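Ricin B lectin (Clostridium thermocellum, PDB 3VSF) is an exo-beta-1,3-galactanase that joins a family 43 glycoside hydrolase domain to a galactose-binding, ricin-type beta-trefoil lectin domain. Local coordinates at residues 365-373 with 470-478; 451-459 with 486-496. All blocks are in the same frame, centred on the assembly; numbering follows the deposited sequence.

Contact 1: 365-373 with 470-478; sequences LVNKNSGKV and VRKWSTEDG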
loop_
_atom_site.group_PDB
_atom_site.type_symbol
_atom_site.label_atom_id
_atom_site.label_comp_id
_atom_site.label_asym_id
_atom_site.label_seq_id
_atom_site.Cartn_x
_atom_site.Cartn_y
_atom_site.Cartn_z
ATOM N N LEU A 365 -29.172 -3.113 11.091
ATOM C CA LEU A 365 -29.132 -2.875 12.530
ATOM C C LEU A 365 -30.304 -2.004 12.966
ATOM O O LEU A 365 -30.311 -0.796 12.738
ATOM C CB LEU A 365 -27.801 -2.241 12.935
ATOM C CG LEU A 365 -26.584 -3.160 12.803
ATOM C CD1 LEU A 365 -25.300 -2.418 13.127
ATOM C CD2 LEU A 365 -26.744 -4.375 13.703
ATOM N N VAL A 366 -31.292 -2.630 13.598
ATOM C CA VAL A 366 -32.516 -1.939 13.985
ATOM C C VAL A 366 -32.487 -1.510 15.448
ATOM O O VAL A 366 -32.288 -2.332 16.341
ATOM C CB VAL A 366 -33.750 -2.830 13.757
ATOM C CG1 VAL A 366 -35.024 -2.024 13.943
ATOM C CG2 VAL A 366 -33.705 -3.449 12.369
ATOM N N ASN A 367 -32.691 -0.218 15.683
ATOM C CA ASN A 367 -32.722 0.320 17.037
ATOM C C ASN A 367 -33.997 -0.088 17.771
ATOM O O ASN A 367 -35.088 -0.050 17.204
ATOM C CB ASN A 367 -32.599 1.845 17.009
ATOM C CG ASN A 367 -32.446 2.443 18.395
ATOM O OD1 ASN A 367 -31.820 1.849 19.274
ATOM N ND2 ASN A 367 -33.025 3.622 18.599
ATOM N N LYS A 368 -33.852 -0.482 19.033
ATOM C CA LYS A 368 -34.990 -0.925 19.831
ATOM C C LYS A 368 -35.968 0.212 20.101
ATOM O O LYS A 368 -37.178 0.050 19.951
ATOM C CB LYS A 368 -34.514 -1.534 21.153
ATOM C CG LYS A 368 -35.637 -1.879 22.119
ATOM C CD LYS A 368 -36.635 -2.839 21.492
ATOM C CE LYS A 368 -37.787 -3.140 22.439
ATOM N NZ LYS A 368 -38.802 -4.035 21.815
ATOM N N ASN A 369 -35.437 1.365 20.494
ATOM C CA ASN A 369 -36.268 2.502 20.874
ATOM C C ASN A 369 -36.945 3.204 19.698
ATOM O O ASN A 369 -38.137 3.505 19.752
ATOM C CB ASN A 369 -35.455 3.510 21.686
ATOM C CG ASN A 369 -36.238 4.770 22.003
ATOM O OD1 ASN A 369 -37.083 4.779 22.896
ATOM N ND2 ASN A 369 -35.955 5.842 21.272
ATOM N N SER A 370 -36.183 3.463 18.641
ATOM C CA SER A 370 -36.691 4.237 17.511
ATOM C C SER A 370 -37.311 3.359 16.429
ATOM O O SER A 370 -38.240 3.776 15.739
ATOM C CB SER A 370 -35.575 5.088 16.903
ATOM O OG SER A 370 -34.582 4.273 16.306
ATOM N N GLY A 371 -36.789 2.147 16.282
ATOM C CA GLY A 371 -37.233 1.256 15.226
ATOM C C GLY A 371 -36.546 1.578 13.913
ATOM O O GLY A 371 -36.792 0.932 12.895
ATOM N N LYS A 372 -35.683 2.589 13.940
ATOM C CA LYS A 372 -34.906 2.974 12.768
ATOM C C LYS A 372 -33.678 2.077 12.638
ATOM O O LYS A 372 -33.291 1.401 13.591
ATOM C CB LYS A 372 -34.478 4.439 12.870
ATOM C CG LYS A 372 -35.632 5.427 12.957
ATOM C CD LYS A 372 -36.397 5.508 11.647
ATOM C CE LYS A 372 -37.474 6.583 11.695
ATOM N NZ LYS A 372 -38.511 6.296 12.724
ATOM N N VAL A 373 -33.066 2.073 11.458
ATOM C CA VAL A 373 -31.909 1.220 11.205
ATOM C C VAL A 373 -30.636 2.025 10.962
ATOM O O VAL A 373 -30.691 3.190 10.569
ATOM C CB VAL A 373 -32.146 0.286 10.005
ATOM C CG1 VAL A 373 -33.355 -0.603 10.256
ATOM C CG2 VAL A 373 -32.325 1.095 8.731
ATOM N N VAL A 470 -27.891 6.052 19.796
ATOM C CA VAL A 470 -28.641 7.071 19.075
ATOM C C VAL A 470 -28.729 8.327 19.937
ATOM O O VAL A 470 -29.336 8.310 21.009
ATOM C CB VAL A 470 -30.061 6.596 18.725
ATOM C CG1 VAL A 470 -30.786 7.651 17.905
ATOM C CG2 VAL A 470 -30.010 5.276 17.972
ATOM N N ARG A 471 -28.121 9.411 19.467
ATOM C CA ARG A 471 -28.024 10.641 20.248
ATOM C C ARG A 471 -29.378 11.156 20.728
ATOM O O ARG A 471 -30.318 11.290 19.943
ATOM C CB ARG A 471 -27.318 11.737 19.447
ATOM C CG ARG A 471 -27.184 13.048 20.207
ATOM C CD ARG A 471 -26.790 14.193 19.292
ATOM N NE ARG A 471 -25.537 13.936 18.592
ATOM C CZ ARG A 471 -24.333 14.084 19.136
ATOM N NH1 ARG A 471 -24.221 14.481 20.398
ATOM N NH2 ARG A 471 -23.245 13.830 18.425
ATOM N N LYS A 472 -29.461 11.448 22.022
ATOM C CA LYS A 472 -30.651 12.055 22.610
ATOM C C LYS A 472 -31.912 11.212 22.443
ATOM O O LYS A 472 -33.019 11.749 22.399
ATOM C CB LYS A 472 -30.883 13.449 22.024
ATOM C CG LYS A 472 -30.607 14.583 22.993
ATOM C CD LYS A 472 -29.133 14.681 23.327
ATOM C CE LYS A 472 -28.893 15.715 24.415
ATOM N NZ LYS A 472 -29.578 15.338 25.684
ATOM N N TRP A 473 -31.744 9.897 22.356
ATOM C CA TRP A 473 -32.880 8.990 22.215
ATOM C C TRP A 473 -33.745 9.348 21.008
ATOM O O TRP A 473 -34.938 9.042 20.983
ATOM C CB TRP A 473 -33.740 9.011 23.480
ATOM C CG TRP A 473 -33.071 8.436 24.689
ATOM C CD1 TRP A 473 -32.011 8.962 25.368
ATOM C CD2 TRP A 473 -33.434 7.236 25.381
ATOM N NE1 TRP A 473 -31.684 8.158 26.432
ATOM C CE2 TRP A 473 -32.543 7.091 26.463
ATOM C CE3 TRP A 473 -34.423 6.266 25.187
ATOM C CZ2 TRP A 473 -32.610 6.018 27.348
ATOM C CZ3 TRP A 473 -34.489 5.200 26.068
ATOM C CH2 TRP A 473 -33.588 5.085 27.134
ATOM N N SER A 474 -33.144 9.994 20.014
ATOM C CA SER A 474 -33.881 10.428 18.831
ATOM C C SER A 474 -34.716 9.303 18.231
ATOM O O SER A 474 -34.278 8.154 18.164
ATOM C CB SER A 474 -32.933 10.989 17.772
ATOM O OG SER A 474 -33.650 11.354 16.605
ATOM N N THR A 475 -35.919 9.647 17.791
ATOM C CA THR A 475 -36.834 8.676 17.212
ATOM C C THR A 475 -37.160 9.048 15.768
ATOM O O THR A 475 -38.010 8.427 15.132
ATOM C CB THR A 475 -38.136 8.586 18.033
ATOM O OG1 THR A 475 -39.003 7.595 17.465
ATOM C CG2 THR A 475 -38.848 9.931 18.054
ATOM N N GLU A 476 -36.465 10.057 15.254
ATOM C CA GLU A 476 -36.734 10.575 13.917
ATOM C C GLU A 476 -35.624 10.226 12.931
ATOM O O GLU A 476 -34.554 9.764 13.322
ATOM C CB GLU A 476 -36.922 12.092 13.970
ATOM C CG GLU A 476 -37.954 12.548 14.987
ATOM C CD GLU A 476 -39.337 12.003 14.693
ATOM O OE1 GLU A 476 -39.715 11.954 13.504
ATOM O OE2 GLU A 476 -40.042 11.618 15.651
ATOM N N ASP A 477 -35.892 10.449 11.647
ATOM C CA ASP A 477 -34.900 10.220 10.603
ATOM C C ASP A 477 -33.743 11.204 10.725
ATOM O O ASP A 477 -33.947 12.385 11.013
ATOM C CB ASP A 477 -35.534 10.341 9.215
ATOM C CG ASP A 477 -36.340 9.116 8.831
ATOM O OD1 ASP A 477 -36.012 8.011 9.311
ATOM O OD2 ASP A 477 -37.298 9.257 8.041
ATOM N N GLY A 478 -32.529 10.714 10.502
ATOM C CA GLY A 478 -31.349 11.557 10.547
ATOM C C GLY A 478 -30.749 11.660 11.935
ATOM O O GLY A 478 -29.818 12.433 12.159
#
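Ser-370 and Thr-475 bring the two backbones together, with their CA atoms 4.5 Å apart. Segment 365-373 is the end of a strand and the tight turn after it. Segment 470-478 leaves the end of strand 467-470 and runs through the irregular loop that leads to strand 479-484. This is turn-against-loop packing on the surface of the beta-trefoil.

Ser-370 CB points at the loop and lies 3.6 Å from Ser-474 O. The serine OG is used inside the turn. Sitting between the backbone N and the carbonyl carbon (chi1 67°), OG accepts from Lys-372 N in an ST turn. OG is also hydrogen-bonded to Gln-389 OE1.

Lys-372 reaches across with a chain bent at chi2 and chi4. Lys-372 NZ donates to Thr-475 O at 3.3 Å, tilted 33° from the carbonyl plane. On the way, the outer part of the lysine chain, CD and CE, passes beside Asp-477 OD1, the two side chains crossing at about a right angle. OD1 is hydrogen-bonded to Thr-391 OG1.

At the other end, Asn-369 OD1 meets the edge of the Trp-473 ring, 3.8 Å from CE3. Amide and ring planes stand 85° apart.

Asp-477 OD1 and Lys-372 NZ are 4.6 Å apart, too far for a salt bridge. The bond that ties Lys-372 to the loop goes to a backbone carbonyl, and the carboxylate may add a longer-range attraction.

Contact 2: 451-459 with 486-496; sequences DIGDGYYKI and DAGGTNQHWKL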
loop_
_atom_site.group_PDB
_atom_site.type_symbol
_atom_site.label_atom_id
_atom_site.label_comp_id
_atom_site.label_asym_id
_atom_site.label_seq_id
_atom_site.Cartn_x
_atom_site.Cartn_y
_atom_site.Cartn_z
ATOM N N ASP A 451 -25.014 -10.226 23.567
ATOM C CA ASP A 451 -26.417 -10.629 23.566
ATOM C C ASP A 451 -27.110 -10.230 24.866
ATOM O O ASP A 451 -26.653 -10.579 25.954
ATOM C CB ASP A 451 -26.539 -12.140 23.344
ATOM C CG ASP A 451 -27.982 -12.612 23.306
ATOM O OD1 ASP A 451 -28.569 -12.649 22.203
ATOM O OD2 ASP A 451 -28.529 -12.952 24.376
ATOM N N ILE A 452 -28.210 -9.494 24.743
ATOM C CA ILE A 452 -28.994 -9.089 25.904
ATOM C C ILE A 452 -30.359 -9.771 25.905
ATOM O O ILE A 452 -31.155 -9.589 26.827
ATOM C CB ILE A 452 -29.178 -7.561 25.965
ATOM C CG1 ILE A 452 -29.838 -7.048 24.685
ATOM C CG2 ILE A 452 -27.842 -6.873 26.187
ATOM C CD1 ILE A 452 -29.984 -5.544 24.634
ATOM N N GLY A 453 -30.622 -10.555 24.864
ATOM C CA GLY A 453 -31.857 -11.310 24.769
ATOM C C GLY A 453 -32.811 -10.796 23.709
ATOM O O GLY A 453 -32.775 -9.621 23.340
ATOM N N ASP A 454 -33.662 -11.691 23.214
ATOM C CA ASP A 454 -34.709 -11.337 22.261
ATOM C C ASP A 454 -34.152 -10.862 20.921
ATOM O O ASP A 454 -34.840 -10.181 20.160
ATOM C CB ASP A 454 -35.641 -10.277 22.856
ATOM C CG ASP A 454 -37.093 -10.499 22.475
ATOM O OD1 ASP A 454 -37.490 -11.671 22.297
ATOM O OD2 ASP A 454 -37.837 -9.501 22.357
ATOM N N GLY A 455 -32.904 -11.223 20.638
ATOM C CA GLY A 455 -32.281 -10.882 19.373
ATOM C C GLY A 455 -31.674 -9.491 19.346
ATOM O O GLY A 455 -31.324 -8.980 18.281
ATOM N N TYR A 456 -31.549 -8.877 20.517
ATOM C CA TYR A 456 -30.939 -7.556 20.626
ATOM C C TYR A 456 -29.546 -7.637 21.242
ATOM O O TYR A 456 -29.274 -8.506 22.071
ATOM C CB TYR A 456 -31.830 -6.611 21.437
ATOM C CG TYR A 456 -33.010 -6.069 20.662
ATOM C CD1 TYR A 456 -32.892 -4.912 19.902
ATOM C CD2 TYR A 456 -34.242 -6.712 20.689
ATOM C CE1 TYR A 456 -33.966 -4.411 19.191
ATOM C CE2 TYR A 456 -35.322 -6.217 19.980
ATOM C CZ TYR A 456 -35.178 -5.066 19.234
ATOM O OH TYR A 456 -36.250 -4.571 18.527
ATOM N N TYR A 457 -28.667 -6.728 20.831
ATOM C CA TYR A 457 -27.288 -6.726 21.304
ATOM C C TYR A 457 -26.845 -5.347 21.777
ATOM O O TYR A 457 -27.432 -4.330 21.403
ATOM C CB TYR A 457 -26.340 -7.192 20.195
ATOM C CG TYR A 457 -26.632 -8.570 19.646
ATOM C CD1 TYR A 457 -26.087 -9.704 20.235
ATOM C CD2 TYR A 457 -27.439 -8.737 18.528
ATOM C CE1 TYR A 457 -26.346 -10.965 19.733
ATOM C CE2 TYR A 457 -27.704 -9.994 18.018
ATOM C CZ TYR A 457 -27.155 -11.104 18.625
ATOM O OH TYR A 457 -27.416 -12.360 18.121
ATOM N N LYS A 458 -25.804 -5.326 22.604
ATOM C CA LYS A 458 -25.110 -4.090 22.944
ATOM C C LYS A 458 -23.765 -4.083 22.230
ATOM O O LYS A 458 -22.859 -4.836 22.588
ATOM C CB LYS A 458 -24.905 -3.967 24.455
ATOM C CG LYS A 458 -26.180 -3.715 25.244
ATOM C CD LYS A 458 -25.878 -3.419 26.706
ATOM C CE LYS A 458 -25.126 -4.567 27.360
ATOM N NZ LYS A 458 -24.810 -4.285 28.788
ATOM N N ILE A 459 -23.641 -3.238 21.213
ATOM C CA ILE A 459 -22.431 -3.193 20.401
ATOM C C ILE A 459 -21.418 -2.207 20.972
ATOM O O ILE A 459 -21.555 -0.995 20.805
ATOM C CB ILE A 459 -22.754 -2.819 18.945
ATOM C CG1 ILE A 459 -23.961 -3.619 18.450
ATOM C CG2 ILE A 459 -21.544 -3.052 18.056
ATOM C CD1 ILE A 459 -24.425 -3.237 17.064
ATOM N N ASP A 486 -22.535 2.550 28.607
ATOM C CA ASP A 486 -23.654 1.627 28.752
ATOM C C ASP A 486 -24.590 2.081 29.869
ATOM O O ASP A 486 -24.324 1.847 31.047
ATOM C CB ASP A 486 -23.145 0.210 29.029
ATOM C CG ASP A 486 -24.272 -0.782 29.252
ATOM O OD1 ASP A 486 -25.396 -0.532 28.771
ATOM O OD2 ASP A 486 -24.027 -1.817 29.908
ATOM N N ALA A 487 -25.686 2.731 29.489
ATOM C CA ALA A 487 -26.643 3.256 30.456
ATOM C C ALA A 487 -27.899 2.394 30.541
ATOM O O ALA A 487 -28.817 2.693 31.304
ATOM C CB ALA A 487 -27.006 4.694 30.116
ATOM N N GLY A 488 -27.936 1.325 29.750
ATOM C CA GLY A 488 -29.053 0.398 29.775
ATOM C C GLY A 488 -30.285 0.907 29.050
ATOM O O GLY A 488 -31.345 0.284 29.100
ATOM N N GLY A 489 -30.149 2.046 28.378
ATOM C CA GLY A 489 -31.246 2.613 27.616
ATOM C C GLY A 489 -31.557 1.792 26.379
ATOM O O GLY A 489 -30.700 1.066 25.876
ATOM N N THR A 490 -32.786 1.904 25.887
ATOM C CA THR A 490 -33.204 1.149 24.712
ATOM C C THR A 490 -32.667 1.770 23.428
ATOM O O THR A 490 -32.672 1.136 22.372
ATOM C CB THR A 490 -34.736 1.037 24.621
ATOM O OG1 THR A 490 -35.313 2.348 24.595
ATOM C CG2 THR A 490 -35.283 0.270 25.815
ATOM N N ASN A 491 -32.207 3.013 23.520
ATOM C CA ASN A 491 -31.603 3.680 22.375
ATOM C C ASN A 491 -30.191 3.162 22.131
ATOM O O ASN A 491 -29.520 3.570 21.184
ATOM C CB ASN A 491 -31.585 5.196 22.576
ATOM C CG ASN A 491 -30.721 5.620 23.748
ATOM O OD1 ASN A 491 -30.684 4.952 24.783
ATOM N ND2 ASN A 491 -30.016 6.735 23.589
ATOM N N GLN A 492 -29.751 2.253 22.997
ATOM C CA GLN A 492 -28.425 1.658 22.895
ATOM C C GLN A 492 -28.513 0.186 22.511
ATOM O O GLN A 492 -27.494 -0.489 22.360
ATOM C CB GLN A 492 -27.677 1.803 24.220
ATOM C CG GLN A 492 -27.464 3.241 24.658
ATOM C CD GLN A 492 -26.794 3.342 26.012
ATOM O OE1 GLN A 492 -26.827 2.401 26.806
ATOM N NE2 GLN A 492 -26.179 4.487 26.284
ATOM N N HIS A 493 -29.737 -0.308 22.356
ATOM C CA HIS A 493 -29.961 -1.709 22.011
ATOM C C HIS A 493 -30.302 -1.861 20.532
ATOM O O HIS A 493 -31.168 -1.159 20.009
ATOM C CB HIS A 493 -31.074 -2.300 22.878
ATOM C CG HIS A 493 -30.806 -2.210 24.350
ATOM N ND1 HIS A 493 -31.713 -2.627 25.299
ATOM C CD2 HIS A 493 -29.731 -1.751 25.032
ATOM C CE1 HIS A 493 -31.210 -2.429 26.503
ATOM N NE2 HIS A 493 -30.008 -1.898 26.371
ATOM N N TRP A 494 -29.615 -2.780 19.861
ATOM C CA TRP A 494 -29.791 -2.969 18.425
ATOM C C TRP A 494 -30.091 -4.424 18.076
ATOM O O TRP A 494 -29.524 -5.344 18.665
ATOM C CB TRP A 494 -28.543 -2.502 17.673
ATOM C CG TRP A 494 -28.188 -1.072 17.936
ATOM C CD1 TRP A 494 -27.509 -0.583 19.014
ATOM C CD2 TRP A 494 -28.491 0.056 17.107
ATOM N NE1 TRP A 494 -27.373 0.779 18.909
ATOM C CE2 TRP A 494 -27.966 1.196 17.746
ATOM C CE3 TRP A 494 -29.154 0.212 15.887
ATOM C CZ2 TRP A 494 -28.085 2.475 17.207
ATOM C CZ3 TRP A 494 -29.272 1.482 15.354
ATOM C CH2 TRP A 494 -28.741 2.596 16.012
ATOM N N LYS A 495 -30.985 -4.623 17.112
ATOM C CA LYS A 495 -31.321 -5.963 16.645
ATOM C C LYS A 495 -30.652 -6.267 15.310
ATOM O O LYS A 495 -30.701 -5.461 14.380
ATOM C CB LYS A 495 -32.838 -6.135 16.526
ATOM C CG LYS A 495 -33.253 -7.354 15.715
ATOM C CD LYS A 495 -34.732 -7.674 15.878
ATOM C CE LYS A 495 -35.016 -8.296 17.237
ATOM N NZ LYS A 495 -36.426 -8.766 17.355
ATOM N N LEU A 496 -30.025 -7.436 15.225
ATOM C CA LEU A 496 -29.357 -7.864 14.004
ATOM C C LEU A 496 -30.335 -8.633 13.117
ATOM O O LEU A 496 -30.807 -9.707 13.488
ATOM C CB LEU A 496 -28.147 -8.736 14.344
ATOM C CG LEU A 496 -27.170 -9.054 13.212
ATOM C CD1 LEU A 496 -26.570 -7.775 12.654
ATOM C CD2 LEU A 496 -26.077 -9.992 13.700
#
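Lys-495 and Tyr-456 face each other as a non-hydrogen-bonded pair of an antiparallel sheet, and their side chains lie on the same face. The lysine starts with Lys-495 CB over one face of the Tyr-456 ring, 3.7 Å from the ring centroid, a CH-pi contact. Lys-495 CG lies 3.6 Å from Gly-455 O. The chain then bends about the CG-CD bond (chi3 -74°). This turns Lys-495 CE back over the turn, 3.5 Å from both Tyr-456 CE2 and Asp-454 O. At the tip, Lys-495 NZ is 3.5 Å from Asp-454 O. The Asp-454 carboxylate may add a weak attraction, although its charged atoms do not touch the lysine's.

Next along the strands, Tyr-457 and Trp-494 form the hydrogen-bonded pair. Each backbone N donates to the other's O, and the bond from Trp-494 N is nearly straight at 172°. Residues Gln-492, His-493 and Trp-494 spell the Gln-Xaa-Trp motif of ricin-type beta-trefoils. The tryptophan is buried and its NE1 donates to Ile-468 O, while Ile-459 CD1 packs on its CB. Gln-492 OE1 accepts from Ala-487 N, and its NE2 donates to Asp-469.

His-493, the middle residue of the motif, has its ring between two neighbours. Ile-452 CD1 lies over one face, 3.5 Å from the centroid of the His-493 ring, a CH-pi contact, and Gly-489 O is over the opposite face. Lys-458 runs beside the histidine and extends to Asp-486. There Lys-458 NZ makes a salt bridge to Asp-486 OD2 at 2.8 Å, arriving from above the carboxylate plane. Asp-486 OD1 accepts from Gly-488 N in an Asx turn.

From the N terminus, the chain passes through the catalytic domain and then enters the lectin domain. It meets 365-373 first, then 451-459, then 470-478, and finally 486-496. The two contacts therefore cross rather than nest. Contact 1 closes a long loop of 96 residues, joining an early turn of the trefoil to a late one. Contact 2 closes a short loop of 26 residues near the C-terminal end. Their centres are 12 Å apart. Strand 494-498 lies between strands 363-367 and 456-461 in one sheet, and backbone bonds of Val-366 with Lys-495 and Lys-368 with His-493 connect the contacts directly.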